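Local coordinates for beta-galactosidase/beta-glucuronidase (Faecalibacterium prausnitzii L2-6, PDB 6MVF), which probably cleaves beta-glucuronides as a family 2 glycoside hydrolase of a gut bacterium, and binds flavin mononucleotide, at residues 58-63 with 304-309; 150-155 with 538-543; 490-495 with 551-556. All coordinates share one frame; numbering follows the deposited sequence. Where two conformers were deposited one is given.

Contact 1. Residues 58-63 with 304-309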
loop_
_atom_site.group_PDB
_atom_site.type_symbol
_atom_site.label_atom_id
_atom_site.label_comp_id
_atom_site.label_asym_id
_atom_site.label_seq_id
_atom_site.Cartn_x
_atom_site.Cartn_y
_atom_site.Cartn_z
ATOM N N ASP A 58 27.982 -0.044 21.461
ATOM C CA ASP A 58 28.980 0.403 22.437
ATOM C C ASP A 58 29.069 1.929 22.508
ATOM O O ASP A 58 29.541 2.465 23.519
ATOM C CB ASP A 58 30.354 -0.242 22.168
ATOM C CG ASP A 58 31.020 0.234 20.872
ATOM O OD1 ASP A 58 30.387 0.967 20.077
ATOM O OD2 ASP A 58 32.200 -0.145 20.644
ATOM N N GLY A 59 28.586 2.634 21.479
ATOM C CA GLY A 59 28.512 4.084 21.466
ATOM C C GLY A 59 27.482 4.667 22.418
ATOM O O GLY A 59 27.431 5.896 22.566
ATOM N N MET A 60 26.675 3.813 23.083
ATOM C CA MET A 60 25.678 4.320 24.020
ATOM C C MET A 60 25.297 3.353 25.146
ATOM O O MET A 60 24.312 3.619 25.856
ATOM C CB MET A 60 24.423 4.741 23.244
ATOM C CG MET A 60 23.519 3.617 22.765
ATOM S SD MET A 60 22.106 4.329 21.879
ATOM C CE MET A 60 22.826 4.696 20.290
ATOM N N ASP A 61 26.033 2.263 25.370
ATOM C CA ASP A 61 25.646 1.342 26.435
ATOM C C ASP A 61 26.350 1.638 27.750
ATOM O O ASP A 61 26.042 0.994 28.762
ATOM C CB ASP A 61 25.898 -0.113 26.025
ATOM C CG ASP A 61 27.351 -0.380 25.679
ATOM O OD1 ASP A 61 28.150 0.583 25.706
ATOM O OD2 ASP A 61 27.697 -1.553 25.385
ATOM N N GLY A 62 27.266 2.603 27.769
ATOM C CA GLY A 62 27.953 2.939 29.001
ATOM C C GLY A 62 29.006 1.941 29.445
ATOM O O GLY A 62 29.273 1.828 30.652
ATOM N N ASN A 63 29.615 1.207 28.505
ATOM C CA ASN A 63 30.704 0.312 28.880
ATOM C C ASN A 63 31.947 1.086 29.293
ATOM O O ASN A 63 32.749 0.583 30.086
ATOM C CB ASN A 63 31.031 -0.642 27.736
ATOM C CG ASN A 63 31.816 0.027 26.631
ATOM O OD1 ASN A 63 33.049 0.083 26.678
ATOM N ND2 ASN A 63 31.111 0.542 25.623
ATOM N N ASP A 304 20.689 10.098 16.556
ATOM C CA ASP A 304 20.857 8.725 16.996
ATOM C C ASP A 304 19.570 8.218 17.638
ATOM O O ASP A 304 18.646 8.983 17.916
ATOM C CB ASP A 304 22.061 8.588 17.953
ATOM C CG ASP A 304 21.932 9.433 19.241
ATOM O OD1 ASP A 304 20.980 10.235 19.385
ATOM O OD2 ASP A 304 22.805 9.285 20.122
ATOM N N LYS A 305 19.509 6.902 17.860
ATOM C CA LYS A 305 18.329 6.269 18.446
ATOM C C LYS A 305 18.765 5.006 19.169
ATOM O O LYS A 305 19.772 4.400 18.801
ATOM C CB LYS A 305 17.296 5.943 17.372
ATOM C CG LYS A 305 15.887 5.783 17.861
ATOM C CD LYS A 305 14.940 5.673 16.649
ATOM C CE LYS A 305 13.523 5.394 17.082
ATOM N NZ LYS A 305 12.545 5.521 15.968
ATOM N N LEU A 306 17.993 4.609 20.194
ATOM C CA LEU A 306 18.371 3.538 21.117
ATOM C C LEU A 306 18.889 2.281 20.426
ATOM O O LEU A 306 18.126 1.568 19.768
ATOM C CB LEU A 306 17.199 3.155 22.021
ATOM C CG LEU A 306 17.573 2.145 23.124
ATOM C CD1 LEU A 306 18.552 2.753 24.100
ATOM C CD2 LEU A 306 16.358 1.643 23.877
ATOM N N TYR A 307 20.192 2.015 20.599
ATOM C CA TYR A 307 20.939 0.862 20.078
ATOM C C TYR A 307 20.886 0.749 18.563
ATOM O O TYR A 307 21.128 -0.322 18.008
ATOM C CB TYR A 307 20.498 -0.447 20.746
ATOM C CG TYR A 307 20.647 -0.358 22.245
ATOM C CD1 TYR A 307 21.816 0.131 22.809
ATOM C CD2 TYR A 307 19.596 -0.697 23.093
ATOM C CE1 TYR A 307 21.950 0.247 24.174
ATOM C CE2 TYR A 307 19.716 -0.595 24.453
ATOM C CZ TYR A 307 20.896 -0.113 24.998
ATOM O OH TYR A 307 21.022 0.002 26.376
ATOM N N LYS A 308 20.623 1.844 17.871
ATOM C CA LYS A 308 20.842 1.923 16.436
ATOM C C LYS A 308 22.043 2.782 16.090
ATOM O O LYS A 308 22.355 2.924 14.896
ATOM C CB LYS A 308 19.622 2.513 15.721
ATOM C CG LYS A 308 18.460 1.620 15.537
ATOM C CD LYS A 308 17.378 2.440 14.891
ATOM C CE LYS A 308 16.189 1.586 14.538
ATOM N NZ LYS A 308 15.564 2.081 13.274
ATOM N N GLY A 309 22.692 3.390 17.087
ATOM C CA GLY A 309 23.688 4.414 16.802
ATOM C C GLY A 309 23.048 5.554 16.042
ATOM O O GLY A 309 21.913 5.955 16.327
#

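Contact 2. Residues 150-155 with 538-543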
loop_
_atom_site.group_PDB
_atom_site.type_symbol
_atom_site.label_atom_id
_atom_site.label_comp_id
_atom_site.label_asym_id
_atom_site.label_seq_id
_atom_site.Cartn_x
_atom_site.Cartn_y
_atom_site.Cartn_z
ATOM N N SER A 150 36.526 16.921 19.849
ATOM C CA SER A 150 36.202 17.062 21.264
ATOM C C SER A 150 34.748 17.508 21.381
ATOM O O SER A 150 34.421 18.660 21.081
ATOM C CB SER A 150 37.143 18.058 21.944
ATOM O OG SER A 150 36.873 18.117 23.336
ATOM N N ALA A 151 33.875 16.604 21.819
ATOM C CA ALA A 151 32.461 16.937 21.898
ATOM C C ALA A 151 31.745 15.958 22.817
ATOM O O ALA A 151 32.228 14.858 23.091
ATOM C CB ALA A 151 31.811 16.944 20.510
ATOM N N ASP A 152 30.578 16.387 23.290
ATOM C CA ASP A 152 29.729 15.587 24.170
ATOM C C ASP A 152 28.728 14.793 23.336
ATOM O O ASP A 152 27.522 15.016 23.400
ATOM C CB ASP A 152 29.017 16.493 25.174
ATOM C CG ASP A 152 28.148 15.720 26.176
ATOM O OD1 ASP A 152 28.594 14.668 26.665
ATOM O OD2 ASP A 152 27.032 16.180 26.505
ATOM N N PHE A 153 29.252 13.892 22.510
ATOM C CA PHE A 153 28.424 12.960 21.754
ATOM C C PHE A 153 29.334 12.001 21.013
ATOM O O PHE A 153 30.460 12.350 20.639
ATOM C CB PHE A 153 27.442 13.649 20.767
ATOM C CG PHE A 153 28.087 14.285 19.555
ATOM C CD1 PHE A 153 28.576 15.583 19.607
ATOM C CD2 PHE A 153 28.157 13.604 18.346
ATOM C CE1 PHE A 153 29.154 16.190 18.482
ATOM C CE2 PHE A 153 28.735 14.199 17.215
ATOM C CZ PHE A 153 29.242 15.493 17.288
ATOM N N THR A 154 28.821 10.792 20.814
ATOM C CA THR A 154 29.576 9.705 20.206
ATOM C C THR A 154 29.788 9.919 18.701
ATOM O O THR A 154 28.885 10.345 17.974
ATOM C CB THR A 154 28.835 8.395 20.476
ATOM O OG1 THR A 154 28.645 8.261 21.886
ATOM C CG2 THR A 154 29.607 7.196 19.953
ATOM N N PHE A 155 31.006 9.615 18.243
ATOM C CA PHE A 155 31.363 9.656 16.824
ATOM C C PHE A 155 31.166 8.262 16.247
ATOM O O PHE A 155 32.115 7.510 16.020
ATOM C CB PHE A 155 32.808 10.100 16.619
ATOM C CG PHE A 155 33.179 11.361 17.323
ATOM C CD1 PHE A 155 32.211 12.263 17.756
ATOM C CD2 PHE A 155 34.504 11.652 17.545
ATOM C CE1 PHE A 155 32.574 13.425 18.413
ATOM C CE2 PHE A 155 34.865 12.800 18.195
ATOM C CZ PHE A 155 33.905 13.692 18.629
ATOM N N PHE A 538 20.392 11.454 24.159
ATOM C CA PHE A 538 21.230 10.988 23.057
ATOM C C PHE A 538 22.479 10.335 23.638
ATOM O O PHE A 538 22.771 10.482 24.832
ATOM C CB PHE A 538 21.565 12.136 22.078
ATOM C CG PHE A 538 22.296 13.313 22.712
ATOM C CD1 PHE A 538 21.601 14.343 23.308
ATOM C CD2 PHE A 538 23.676 13.388 22.689
ATOM C CE1 PHE A 538 22.258 15.417 23.879
ATOM C CE2 PHE A 538 24.331 14.467 23.238
ATOM C CZ PHE A 538 23.625 15.479 23.837
ATOM N N GLY A 539 23.225 9.624 22.794
ATOM C CA GLY A 539 24.351 8.821 23.255
ATOM C C GLY A 539 25.663 9.588 23.387
ATOM O O GLY A 539 26.094 10.274 22.454
ATOM N N CYS A 540 26.276 9.507 24.567
ATOM C CA CYS A 540 27.648 9.998 24.749
ATOM C C CYS A 540 28.425 8.994 25.589
ATOM O O CYS A 540 28.241 8.928 26.809
ATOM C CB CYS A 540 27.713 11.383 25.395
ATOM S SG CYS A 540 29.420 12.089 25.243
ATOM N N ALA A 541 29.316 8.250 24.931
ATOM C CA ALA A 541 30.050 7.161 25.582
ATOM C C ALA A 541 30.774 7.592 26.858
ATOM O O ALA A 541 30.867 6.799 27.804
ATOM C CB ALA A 541 31.053 6.550 24.604
ATOM N N ALA A 542 31.253 8.847 26.920
ATOM C CA ALA A 542 32.036 9.354 28.047
ATOM C C ALA A 542 31.220 9.689 29.295
ATOM O O ALA A 542 31.822 9.857 30.357
ATOM C CB ALA A 542 32.819 10.605 27.630
ATOM N N ARG A 543 29.892 9.790 29.218
ATOM C CA ARG A 543 29.100 10.256 30.360
ATOM C C ARG A 543 28.913 9.184 31.425
ATOM O O ARG A 543 28.662 8.016 31.119
ATOM C CB ARG A 543 27.713 10.718 29.916
ATOM C CG ARG A 543 27.691 12.045 29.216
ATOM C CD ARG A 543 27.572 13.162 30.202
ATOM N NE ARG A 543 27.525 14.427 29.493
ATOM C CZ ARG A 543 27.003 15.535 29.986
ATOM N NH1 ARG A 543 26.462 15.531 31.201
ATOM N NH2 ARG A 543 27.006 16.636 29.246
#

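Contact 3. Residues 490-495 with 551-556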
loop_
_atom_site.group_PDB
_atom_site.type_symbol
_atom_site.label_atom_id
_atom_site.label_comp_id
_atom_site.label_asym_id
_atom_site.label_seq_id
_atom_site.Cartn_x
_atom_site.Cartn_y
_atom_site.Cartn_z
ATOM N N GLU A 490 19.169 17.964 33.213
ATOM C CA GLU A 490 18.987 16.526 33.151
ATOM C C GLU A 490 17.721 16.132 33.877
ATOM O O GLU A 490 17.309 16.773 34.843
ATOM C CB GLU A 490 20.172 15.784 33.760
ATOM C CG GLU A 490 21.493 16.126 33.081
ATOM C CD GLU A 490 21.892 15.095 32.064
ATOM O OE1 GLU A 490 21.277 13.999 32.117
ATOM O OE2 GLU A 490 22.805 15.386 31.235
ATOM N N GLY A 491 17.091 15.081 33.370
ATOM C CA GLY A 491 15.932 14.452 33.957
ATOM C C GLY A 491 16.009 12.956 33.708
ATOM O O GLY A 491 16.031 12.494 32.559
ATOM N N ILE A 492 16.088 12.190 34.787
ATOM C CA ILE A 492 16.156 10.739 34.723
ATOM C C ILE A 492 14.896 10.233 35.412
ATOM O O ILE A 492 14.692 10.498 36.600
ATOM C CB ILE A 492 17.455 10.227 35.360
ATOM C CG1 ILE A 492 18.628 10.832 34.565
ATOM C CG2 ILE A 492 17.509 8.717 35.372
ATOM C CD1 ILE A 492 20.004 10.371 34.955
ATOM N N ILE A 493 14.007 9.575 34.658
ATOM C CA ILE A 493 12.605 9.539 35.092
ATOM C C ILE A 493 12.306 8.448 36.122
ATOM O O ILE A 493 11.156 8.291 36.541
ATOM C CB ILE A 493 11.624 9.428 33.902
ATOM C CG1 ILE A 493 11.953 8.258 32.973
ATOM C CG2 ILE A 493 11.581 10.707 33.120
ATOM C CD1 ILE A 493 11.068 8.196 31.749
ATOM N N ASN A 494 13.315 7.714 36.580
ATOM C CA ASN A 494 13.096 6.893 37.768
ATOM C C ASN A 494 13.373 7.626 39.090
ATOM O O ASN A 494 12.924 7.135 40.137
ATOM C CB ASN A 494 13.928 5.604 37.698
ATOM C CG ASN A 494 15.416 5.864 37.711
ATOM O OD1 ASN A 494 15.988 6.238 36.695
ATOM N ND2 ASN A 494 16.055 5.661 38.866
ATOM N N TRP A 495 14.072 8.787 39.079
ATOM C CA TRP A 495 14.277 9.595 40.289
ATOM C C TRP A 495 13.140 10.598 40.464
ATOM O O TRP A 495 12.750 11.276 39.506
ATOM C CB TRP A 495 15.608 10.356 40.256
ATOM C CG TRP A 495 16.799 9.555 39.857
ATOM C CD1 TRP A 495 17.699 9.871 38.882
ATOM C CD2 TRP A 495 17.233 8.301 40.413
ATOM N NE1 TRP A 495 18.665 8.886 38.789
ATOM C CE2 TRP A 495 18.399 7.915 39.716
ATOM C CE3 TRP A 495 16.748 7.471 41.429
ATOM C CZ2 TRP A 495 19.080 6.744 39.998
ATOM C CZ3 TRP A 495 17.420 6.304 41.704
ATOM C CH2 TRP A 495 18.573 5.947 40.998
ATOM N N ARG A 551 25.075 8.428 28.409
ATOM C CA ARG A 551 23.942 9.195 27.918
ATOM C C ARG A 551 24.012 10.648 28.353
ATOM O O ARG A 551 24.431 10.958 29.472
ATOM C CB ARG A 551 22.605 8.610 28.420
ATOM C CG ARG A 551 22.419 7.124 28.156
ATOM C CD ARG A 551 22.208 6.859 26.700
ATOM N NE ARG A 551 22.181 5.422 26.449
ATOM C CZ ARG A 551 21.159 4.614 26.720
ATOM N NH1 ARG A 551 20.044 5.090 27.254
ATOM N NH2 ARG A 551 21.262 3.319 26.462
ATOM N N ASN A 552 23.562 11.525 27.469
ATOM C CA ASN A 552 23.027 12.816 27.874
ATOM C C ASN A 552 21.514 12.662 28.040
ATOM O O ASN A 552 20.819 12.258 27.100
ATOM C CB ASN A 552 23.381 13.885 26.848
ATOM C CG ASN A 552 23.025 15.284 27.314
ATOM O OD1 ASN A 552 21.861 15.592 27.534
ATOM N ND2 ASN A 552 24.031 16.149 27.444
ATOM N N ASN A 553 21.012 12.931 29.242
ATOM C CA ASN A 553 19.606 12.730 29.568
ATOM C C ASN A 553 18.874 14.051 29.788
ATOM O O ASN A 553 17.977 14.159 30.630
ATOM C CB ASN A 553 19.454 11.816 30.783
ATOM C CG ASN A 553 19.737 10.346 30.454
ATOM O OD1 ASN A 553 19.140 9.757 29.537
ATOM N ND2 ASN A 553 20.660 9.755 31.196
ATOM N N LYS A 554 19.237 15.068 29.004
ATOM C CA LYS A 554 18.565 16.358 29.017
ATOM C C LYS A 554 17.384 16.399 28.052
ATOM O O LYS A 554 16.893 17.493 27.737
ATOM C CB LYS A 554 19.556 17.491 28.698
ATOM C CG LYS A 554 20.749 17.548 29.624
ATOM C CD LYS A 554 21.404 18.934 29.659
ATOM C CE LYS A 554 22.682 18.933 30.525
ATOM N NZ LYS A 554 23.811 18.162 29.878
ATOM N N GLY A 555 16.905 15.230 27.608
ATOM C CA GLY A 555 15.837 15.189 26.625
ATOM C C GLY A 555 14.483 15.548 27.211
ATOM O O GLY A 555 14.210 15.369 28.398
ATOM N N LEU A 556 13.637 16.122 26.365
ATOM C CA LEU A 556 12.223 16.207 26.685
ATOM C C LEU A 556 11.531 14.877 26.436
ATOM O O LEU A 556 10.429 14.657 26.948
ATOM C CB LEU A 556 11.547 17.306 25.856
ATOM C CG LEU A 556 12.099 18.730 25.899
ATOM C CD1 LEU A 556 11.530 19.582 24.733
ATOM C CD2 LEU A 556 11.788 19.376 27.241
HETATM O O HOH W 1 22.601 10.874 32.835
HETATM O O HOH W 2 24.347 13.180 31.771
#

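Contact 1. Residues 58-63 with 304-309
Met-60 reaches from its loop into the bend of residues 304-309 and passes Tyr-307 obliquely, the thioether meeting its ring at a slant. The flank of the methionine does the touching: CG comes within 3.9 Å of Tyr-307 CD1. SD lies 5.1 Å from the ring centroid and 40° off the ring normal, an oblique Met-aromatic contact. The sulfur also takes a weak hydrogen bond from the backbone, Tyr-307 N to Met-60 SD, 3.3 Å long and nearly straight at 166°. Extended as far as the sulfur, the chain then bends at its last torsion (chi3 79°), turning the methyl into the fold of the opposing backbone, with CE 3.4 Å from Lys-305 O and 3.5 Å from Gly-309 N. That backbone forms a classic beta bulge, Lys-308 and Gly-309 both facing Lys-305, in the loop between the first strand and first helix of the TIM barrel; Met-60 comes from the sugar-binding domain, so the thioether joins the two domains. An alanine here, lacking the sulfur and its methyl, would probably open a gap at the bulge and leave Tyr-307 N without this acceptor. Tyr-307 is also covered from its own segment: Leu-306 CD1 sits 3.6 Å above one face of the ring, offset toward the rim, while Asp-61 CB approaches CE1 obliquely at 4.4 Å. The phenol OH is hydrogen-bonded to Glu-265 of the second subunit, and Leu-84 of that subunit packs on both Tyr-307 and Asp-61. Behind the methionine, Asp-61 closes an Asx turn: its OD1 accepts from the backbone N of Asn-63 above the carboxylate plane and, through the syn lone pair, from Asn-63 ND2 at 3.0 Å.

Contact 2. Residues 150-155 with 538-543
Asp-152 contributes the most buried surface, and its carboxylate is gripped side-on by Arg-543. NE gives a straight bond to OD1 (3.0 Å, 175°), with OD1 in the guanidinium plane; the two planes are 38° apart, and NH2 meets OD2 at 2.8 Å from above the carboxylate plane. A chi1 of -178° puts CG opposite the backbone N and carries the carboxylate to the guanidinium, and its OD2 has a further donor in Asn-552 ND2. Asp-152 is also the centre of an inverse gamma turn in a loop of the sugar-binding domain, which here meets the short strand 538-540 and the type I beta turn Cys-540 to Arg-543 of the TIM barrel domain. Thr-154 bonds to the residues flanking Cys-540: its N donates to Gly-539 O at 3.2 Å, and its OG1 accepts from Ala-541 N at 3.1 Å while also bonding to Gly-59 O. Cys-540, deposited in two conformers, packs its side chain against Asp-152 and Phe-153, a placing that is doubtful in detail. Alongside, the edge of the Phe-538 ring meets Asp-152 O, with CE2 at 3.2 Å.

Contact 3. Residues 490-495 with 551-556
Glu-490 and Lys-554 make the charged part of this contact: OE2 lies 3.2 Å from NZ in a salt bridge whose hydrogen bond is weak. A bend at chi2 (-98°) swings the glutamate's carboxylate back against Lys-554 and Asn-553. The carboxylate lies against the aliphatic stem of the lysine as well, OE2 coming within 3.4 Å of Lys-554 CG. NZ also bonds to Tyr-459 OH, and a long, weak ion pair links OE2 to Arg-543. Among the hydrogen bonds, Gly-491 N to Asn-553 O is nearly straight (3.0 Å, 170°); Asn-553 N to Glu-490 OE1 is weak and bent at 133°. Asn-552 OD1 accepts from Lys-554 N in an Asx turn, fixing how the chain leaves strand 551-552. Asn-552 and Lys-554 fit the N-x-K pattern by which relatives among the beta-glucuronidases recognise the glucuronate carboxylate, so the turn is consistent with such a site at the mouth of the TIM barrel, and Glu-490 probably acts as a second-shell partner of the lysine. Two waters lie at the carboxylate: one, 2.7 Å from OE2 and also near Arg-551 O, probably shares its protons among several acceptors; the other accepts from Asn-553 ND2 at 2.8 Å and reaches OE1 only weakly. Packing is slighter: Ile-492 CD1 lies 3.9 Å from Asn-553 ND2, and the amide of Asn-553 stands almost perpendicular to the carboxylate of Glu-490. Beyond them the second subunit closes in, Asn-264 of that chain bonding to Gly-491 O and Ile-493 N.

Along the chain, contacts 1 and 2 alternate their segments, as do contacts 2 and 3, whereas contact 1 closes before contact 3 opens. Contacts 1 and 2 both join the sugar-binding domain to the TIM barrel domain, with centres about 10 Å apart; contact 3 lies within the barrel domain, its centre about 15 Å from each of theirs. Contacts 2 and 3 share the two-stranded antiparallel sheet of 538-540 and 551-552. Arg-551 NE, 2.9 Å from Met-60 O, ties contact 3 to contact 1, and both reach Glu-265 of the second subunit. The three touch one another pairwise; contacts 1 and 2 lie at the domain junction, while contacts 1 and 3 also face the second subunit.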